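PDB 6H6O: ubiquinone biosynthesis accessory factor UbiJ from Escherichia coli, which binds hydrophobic ubiquinone biosynthetic intermediates through its SCP2 domain and is essential for the stability of the Ubi complex, in aerobic ubiquinone synthesis. Local coordinates for residues Leu43-Leu48 against Ile60-Glu65. Sequence-based numbering, arbitrary orientation. Where two conformers were deposited one is given.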
ATOM      1  N   LEU A  43       2.000  -8.500 -21.554  1.00 12.69           N
ATOM      2  CA  LEU A  43       2.594  -7.319 -20.899  1.00 13.66           C
ATOM      3  C   LEU A  43       4.113  -7.228 -21.081  1.00 16.55           C
ATOM      4  O   LEU A  43       4.710  -6.253 -20.618  1.00 16.54           O
ATOM      5  CB  LEU A  43       2.267  -7.335 -19.384  1.00 13.39           C
ATOM      6  CG  LEU A  43       0.796  -7.126 -19.029  1.00 18.56           C
ATOM      7  CD1 LEU A  43       0.531  -7.525 -17.570  1.00 19.83           C
ATOM      8  CD2 LEU A  43       0.351  -5.675 -19.253  1.00 20.60           C
ATOM      9  N   LEU A  44       4.742  -8.222 -21.714  1.00 15.51           N
ATOM     10  CA  LEU A  44       6.221  -8.226 -21.845  1.00 17.10           C
ATOM     11  C   LEU A  44       6.756  -6.961 -22.481  1.00 17.59           C
ATOM     12  O   LEU A  44       6.279  -6.543 -23.529  1.00 16.94           O
ATOM     13  CB  LEU A  44       6.764  -9.471 -22.557  1.00 18.64           C
ATOM     14  CG  LEU A  44       6.459 -10.820 -21.896  1.00 24.59           C
ATOM     15  CD1 LEU A  44       7.015 -11.967 -22.710  1.00 26.73           C
ATOM     16  CD2 LEU A  44       6.893 -10.853 -20.443  1.00 26.71           C
ATOM     17  N   GLY A  45       7.687  -6.329 -21.783  1.00 15.86           N
ATOM     18  CA  GLY A  45       8.312  -5.088 -22.228  1.00 16.15           C
ATOM     19  C   GLY A  45       7.519  -3.826 -21.975  1.00 19.62           C
ATOM     20  O   GLY A  45       8.017  -2.724 -22.233  1.00 19.84           O
ATOM     21  N   LYS A  46       6.305  -3.951 -21.424  1.00 15.21           N
ATOM     22  CA  LYS A  46       5.469  -2.784 -21.156  1.00 13.83           C
ATOM     23  C   LYS A  46       5.889  -2.012 -19.918  1.00 17.71           C
ATOM     24  O   LYS A  46       6.358  -2.594 -18.926  1.00 17.11           O
ATOM     25  CB  LYS A  46       3.968  -3.159 -21.093  1.00 15.47           C
ATOM     26  CG  LYS A  46       3.432  -3.765 -22.412  1.00 14.65           C
ATOM     27  CD  LYS A  46       3.473  -2.797 -23.618  1.00 18.22           C
ATOM     28  CE  LYS A  46       2.854  -3.459 -24.834  1.00 20.23           C
ATOM     29  NZ  LYS A  46       3.026  -2.623 -26.056  1.00 16.09           N
ATOM     30  N   VAL A  47       5.731  -0.688 -19.992  1.00 13.43           N
ATOM     31  CA  VAL A  47       5.944   0.269 -18.899  1.00 12.75           C
ATOM     32  C   VAL A  47       4.566   0.879 -18.539  1.00 18.89           C
ATOM     33  O   VAL A  47       3.968   1.593 -19.363  1.00 17.53           O
ATOM     34  CB  VAL A  47       6.964   1.380 -19.233  1.00 16.27           C
ATOM     35  CG1 VAL A  47       7.166   2.298 -18.013  1.00 15.56           C
ATOM     36  CG2 VAL A  47       8.292   0.798 -19.709  1.00 16.81           C
ATOM     37  N   LEU A  48       4.063   0.581 -17.330  1.00 17.14           N
ATOM     38  CA  LEU A  48       2.781   1.084 -16.859  1.00 17.26           C
ATOM     39  C   LEU A  48       3.028   2.068 -15.723  1.00 19.71           C
ATOM     40  O   LEU A  48       3.554   1.674 -14.680  1.00 16.69           O
ATOM     41  CB  LEU A  48       1.895  -0.081 -16.385  1.00 17.67           C
ATOM     42  CG  LEU A  48       0.529   0.263 -15.709  1.00 23.80           C
ATOM     43  CD1 LEU A  48      -0.396   1.073 -16.658  1.00 24.54           C
ATOM     44  CD2 LEU A  48      -0.200  -1.023 -15.255  1.00 23.36           C
ATOM     45  N   ILE A  60       5.915   3.126 -11.137  1.00 16.92           N
ATOM     46  CA  ILE A  60       6.158   2.682 -12.507  1.00 16.15           C
ATOM     47  C   ILE A  60       6.424   1.174 -12.473  1.00 19.69           C
ATOM     48  O   ILE A  60       7.284   0.712 -11.734  1.00 20.08           O
ATOM     49  CB  ILE A  60       7.270   3.510 -13.188  1.00 18.59           C
ATOM     50  CG1 ILE A  60       6.924   5.041 -13.184  1.00 19.10           C
ATOM     51  CG2 ILE A  60       7.485   3.015 -14.633  1.00 19.31           C
ATOM     52  CD1 ILE A  60       7.575   5.841 -12.074  1.00 28.89           C
ATOM     53  N   LEU A  61       5.629   0.420 -13.227  1.00 15.13           N
ATOM     54  CA  LEU A  61       5.718  -1.042 -13.309  1.00 14.23           C
ATOM     55  C   LEU A  61       6.348  -1.404 -14.658  1.00 18.54           C
ATOM     56  O   LEU A  61       5.831  -0.989 -15.708  1.00 17.36           O
ATOM     57  CB  LEU A  61       4.320  -1.667 -13.197  1.00 14.41           C
ATOM     58  CG  LEU A  61       3.718  -1.876 -11.779  1.00 19.21           C
ATOM     59  CD1 LEU A  61       3.689  -0.605 -10.955  1.00 20.94           C
ATOM     60  CD2 LEU A  61       2.321  -2.469 -11.879  1.00 18.03           C
ATOM     61  N   VAL A  62       7.470  -2.132 -14.636  1.00 13.29           N
ATOM     62  CA  VAL A  62       8.167  -2.541 -15.885  1.00 13.51           C
ATOM     63  C   VAL A  62       8.096  -4.052 -15.950  1.00 17.43           C
ATOM     64  O   VAL A  62       8.713  -4.722 -15.127  1.00 17.55           O
ATOM     65  CB  VAL A  62       9.638  -2.038 -15.938  1.00 17.77           C
ATOM     66  CG1 VAL A  62      10.295  -2.442 -17.255  1.00 19.15           C
ATOM     67  CG2 VAL A  62       9.710  -0.521 -15.721  1.00 17.84           C
ATOM     68  N   PHE A  63       7.373  -4.582 -16.937  1.00 16.10           N
ATOM     69  CA  PHE A  63       7.146  -6.018 -17.061  1.00 15.39           C
ATOM     70  C   PHE A  63       8.187  -6.757 -17.907  1.00 21.10           C
ATOM     71  O   PHE A  63       8.353  -6.450 -19.087  1.00 20.10           O
ATOM     72  CB  PHE A  63       5.724  -6.289 -17.586  1.00 16.61           C
ATOM     73  CG  PHE A  63       4.624  -5.733 -16.716  1.00 17.32           C
ATOM     74  CD1 PHE A  63       4.079  -6.496 -15.682  1.00 19.08           C
ATOM     75  CD2 PHE A  63       4.128  -4.448 -16.926  1.00 17.12           C
ATOM     76  CE1 PHE A  63       3.065  -5.971 -14.853  1.00 19.56           C
ATOM     77  CE2 PHE A  63       3.120  -3.927 -16.105  1.00 20.87           C
ATOM     78  CZ  PHE A  63       2.589  -4.696 -15.073  1.00 18.89           C
ATOM     79  N   SER A  64       8.884  -7.740 -17.300  1.00 18.44           N
ATOM     80  CA  SER A  64       9.831  -8.588 -18.026  0.62 19.14           C
ATOM     81  C   SER A  64       9.328 -10.049 -17.936  1.00 22.23           C
ATOM     82  O   SER A  64       8.269 -10.283 -17.348  1.00 21.12           O
ATOM     83  CB  SER A  64      11.264  -8.406 -17.516  0.62 23.76           C
ATOM     84  OG  SER A  64      11.473  -8.924 -16.217  0.62 31.15           O
ATOM     85  N   GLU A  65      10.039 -11.010 -18.538  1.00 17.57           N
ATOM     86  CA  GLU A  65       9.602 -12.409 -18.538  1.00 17.83           C
ATOM     87  C   GLU A  65       9.579 -13.047 -17.125  1.00 21.82           C
ATOM     88  O   GLU A  65       8.642 -13.756 -16.817  1.00 21.75           O
ATOM     89  CB  GLU A  65      10.407 -13.268 -19.522  1.00 20.29           C
ATOM     90  CG  GLU A  65       9.719 -14.594 -19.830  1.00 31.96           C
ATOM     91  CD  GLU A  65      10.586 -15.681 -20.431  1.00 62.85           C
ATOM     92  OE1 GLU A  65      10.087 -16.415 -21.315  1.00 67.02           O
ATOM     93  OE2 GLU A  65      11.750 -15.822 -19.993  1.00 57.10           O
TER
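Phe63 lies alongside Leu43, both side chains pointing the same way, and Leu43 CD1 sits over one ring face in a CH-pi contact, 4.2 Å from the centroid of the Phe63 ring and offset toward the rim. With CG anti to its own carbonyl carbon (chi1 -59°), Phe63 sends its ring along Leu43 toward Leu48, whose CB meets the ring edge at Phe63 CE2, 4.0 Å away; Lys46 O also lies near the ring plane. With only an alanine in place of Phe63, Leu43 CD1 would probably lose the ring face it rests on, and a gap would be likely to open beside Leu48 CB. Leu48 also pairs with Leu61 through two backbone bonds, Leu48 N to Leu61 O at 2.9 Å and Leu61 N to Leu48 O at 2.8 Å. Leu43 to Lys46 form a type II turn, tied to Phe63 by a bent bond (148°) from Gly45 N to Phe63 O and a nearly straight one from Phe63 N to Lys46 O. Beyond it, Leu44 CD2 rests 3.4 Å from Ser64 O. On the face of the sheet opposite Leu48 and Leu61, Val47 CG1 presses tightly on Ile60 CG2, 3.5 Å away. Helix 113-128 backs Leu43, while Cys80 and Val82 of strand 80-84 touch Leu48. This is the open end of an antiparallel beta hairpin, strands 47-52 and 58-63, in the mixed sheet of the SCP2 lipid-binding domain.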